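Local coordinates for AB hydrolase-1 domain-containing protein (Parabacteroides distasonis, PDB 4Q34), which is a putative esterase of the alpha/beta hydrolase family that probably hydrolyses ester bonds, at the interface of chains A and B. Coordinates in Å, arbitrary orientation; residue numbers count along the deposited sequence, not the author numbering. Chains: chain A/B, Uncharacterized protein.

The interface of chains A and B. Residues chain A 17, 19-20, 30, 33; chain B 109, 138, 141-142.
A projecting beta-hairpin of chain A, strands 19-22 and 28-31, reaches over to helices 109-115 and 134-142 of chain B, where A:His30 meets B:Glu109 and B:Arg142 enters from the end of its helix. The carboxylate of B:Glu109 grips A:His30 with both oxygens. B:Glu109 OE1 offers its syn lone pair to the imidazole nitrogen A:His30 ND1 at 2.7 Å, lying at the edge of a ring nearly coplanar with the carboxylate. B:Glu109 OE2 takes the backbone A:His30 N at 2.8 Å in an almost straight bond. The bond at ND1 holds the ring's rotation, helped by chi1 of -66°, which sets CG beside the backbone N, while the bond at that N ties the carboxylate to the strand. CD2 of the B:Phe141 ring packs against A:His30 CE1 at 3.8 Å, and B:Glu109 CB covers one face of that phenyl ring.

B:Arg142 runs extended from CG to NE and slides its guanidinium between A:His30 CB on one face and the carbonyl oxygen of A:Gly17 on the other. B:Arg142 NH2 reaches A:Thr19 O at 2.9 Å, coming from above the carbonyl plane. B:Arg142 NH1 donates to A:His33 ND1 at 3.0 Å. With CG wedged between the backbone N and the carbonyl carbon (chi1 48°), the A:His33 ring lies over the arginine stem, B:Arg142 CB above its centre. Within chain B, B:Arg142 NE makes a salt bridge to B:Asp138 OD1 at 2.8 Å, which is likely to aim the guanidinium; water 1 joins B:Asp138 OD2 to A:Gly17 O. A leucine in place of B:Arg142 would probably leave A:Thr19 O and A:His33 ND1 without these donors and the B:Asp138 carboxylate without its charged mate.

The patch ties the hairpin of one subunit to the helices of the other, and its two-fold twin repeats the hold, which is likely to stabilise a dimer if this assembly persists in solution.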
loop_
_atom_site.group_PDB
_atom_site.type_symbol
_atom_site.label_atom_id
_atom_site.label_comp_id
_atom_site.label_asym_id
_atom_site.label_seq_id
_atom_site.Cartn_x
_atom_site.Cartn_y
_atom_site.Cartn_z
ATOM N N GLY A 17 -14.105 -6.492 -2.869
ATOM C CA GLY A 17 -14.149 -7.620 -3.773
ATOM C C GLY A 17 -13.375 -8.830 -3.256
ATOM O O GLY A 17 -13.150 -9.002 -2.052
ATOM N N THR A 19 -12.466 -13.219 -3.566
ATOM C CA THR A 19 -13.154 -14.502 -3.453
ATOM C C THR A 19 -12.694 -15.189 -2.201
ATOM O O THR A 19 -11.913 -14.631 -1.415
ATOM C CB THR A 19 -12.909 -15.364 -4.720
ATOM O OG1 THR A 19 -13.842 -16.479 -4.739
ATOM C CG2 THR A 19 -11.478 -15.875 -4.747
ATOM N N VAL A 20 -13.221 -16.398 -1.980
ATOM C CA VAL A 20 -12.924 -17.174 -0.806
ATOM C C VAL A 20 -12.647 -18.581 -1.295
ATOM O O VAL A 20 -13.465 -19.162 -2.004
ATOM C CB VAL A 20 -14.099 -17.175 0.199
ATOM C CG1 VAL A 20 -13.721 -17.954 1.452
ATOM C CG2 VAL A 20 -14.541 -15.738 0.545
ATOM N N HIS A 30 -9.350 -16.048 2.188
ATOM C CA HIS A 30 -9.814 -14.826 1.575
ATOM C C HIS A 30 -8.709 -14.120 0.804
ATOM O O HIS A 30 -7.788 -13.562 1.404
ATOM C CB HIS A 30 -10.323 -13.866 2.639
ATOM C CG HIS A 30 -11.549 -14.328 3.347
ATOM N ND1 HIS A 30 -11.549 -15.411 4.192
ATOM C CD2 HIS A 30 -12.819 -13.849 3.343
ATOM C CE1 HIS A 30 -12.774 -15.596 4.672
ATOM N NE2 HIS A 30 -13.567 -14.667 4.160
ATOM N N HIS A 33 -8.915 -9.704 -3.467
ATOM C CA HIS A 33 -9.550 -8.393 -3.266
ATOM C C HIS A 33 -8.603 -7.336 -3.786
ATOM O O HIS A 33 -7.390 -7.577 -3.984
ATOM C CB HIS A 33 -9.789 -8.155 -1.774
ATOM C CG HIS A 33 -8.577 -8.465 -0.949
ATOM N ND1 HIS A 33 -8.283 -9.745 -0.535
ATOM C CD2 HIS A 33 -7.522 -7.695 -0.561
ATOM C CE1 HIS A 33 -7.125 -9.742 0.105
ATOM N NE2 HIS A 33 -6.649 -8.510 0.106
ATOM N N GLU B 109 -6.462 -19.309 8.394
ATOM C CA GLU B 109 -7.215 -18.133 8.917
ATOM C C GLU B 109 -7.828 -18.355 10.321
ATOM O O GLU B 109 -7.783 -17.463 11.186
ATOM C CB GLU B 109 -8.308 -17.746 7.919
ATOM C CG GLU B 109 -7.680 -17.128 6.677
ATOM C CD GLU B 109 -8.669 -16.609 5.654
ATOM O OE1 GLU B 109 -9.884 -16.899 5.683
ATOM O OE2 GLU B 109 -8.190 -15.870 4.785
ATOM N N ASP B 138 -14.248 -10.647 7.391
ATOM C CA ASP B 138 -13.799 -10.589 6.013
ATOM C C ASP B 138 -12.683 -9.547 5.861
ATOM O O ASP B 138 -11.612 -9.819 5.301
ATOM C CB ASP B 138 -14.982 -10.225 5.077
ATOM C CG ASP B 138 -14.582 -10.136 3.593
ATOM O OD1 ASP B 138 -14.153 -11.139 3.025
ATOM O OD2 ASP B 138 -14.677 -9.037 2.977
ATOM N N PHE B 141 -9.362 -10.701 7.624
ATOM C CA PHE B 141 -8.490 -11.621 6.903
ATOM C C PHE B 141 -7.835 -10.988 5.677
ATOM O O PHE B 141 -6.711 -11.319 5.341
ATOM C CB PHE B 141 -9.167 -12.906 6.522
ATOM C CG PHE B 141 -9.642 -13.708 7.712
ATOM C CD1 PHE B 141 -8.808 -13.917 8.800
ATOM C CD2 PHE B 141 -10.882 -14.271 7.698
ATOM C CE1 PHE B 141 -9.247 -14.700 9.871
ATOM C CE2 PHE B 141 -11.333 -15.040 8.769
ATOM C CZ PHE B 141 -10.510 -15.232 9.852
ATOM N N ARG B 142 -8.540 -10.041 5.057
ATOM C CA ARG B 142 -8.029 -9.395 3.848
ATOM C C ARG B 142 -7.039 -8.284 4.131
ATOM O O ARG B 142 -6.441 -7.772 3.171
ATOM C CB ARG B 142 -9.183 -8.852 3.007
ATOM C CG ARG B 142 -10.071 -9.984 2.501
ATOM C CD ARG B 142 -11.173 -9.467 1.567
ATOM N NE ARG B 142 -12.129 -10.479 1.164
ATOM C CZ ARG B 142 -11.916 -11.418 0.275
ATOM N NH1 ARG B 142 -10.771 -11.484 -0.397
ATOM N NH2 ARG B 142 -12.877 -12.284 0.000
HETATM O O HOH W 1 -14.137 -7.860 0.283
#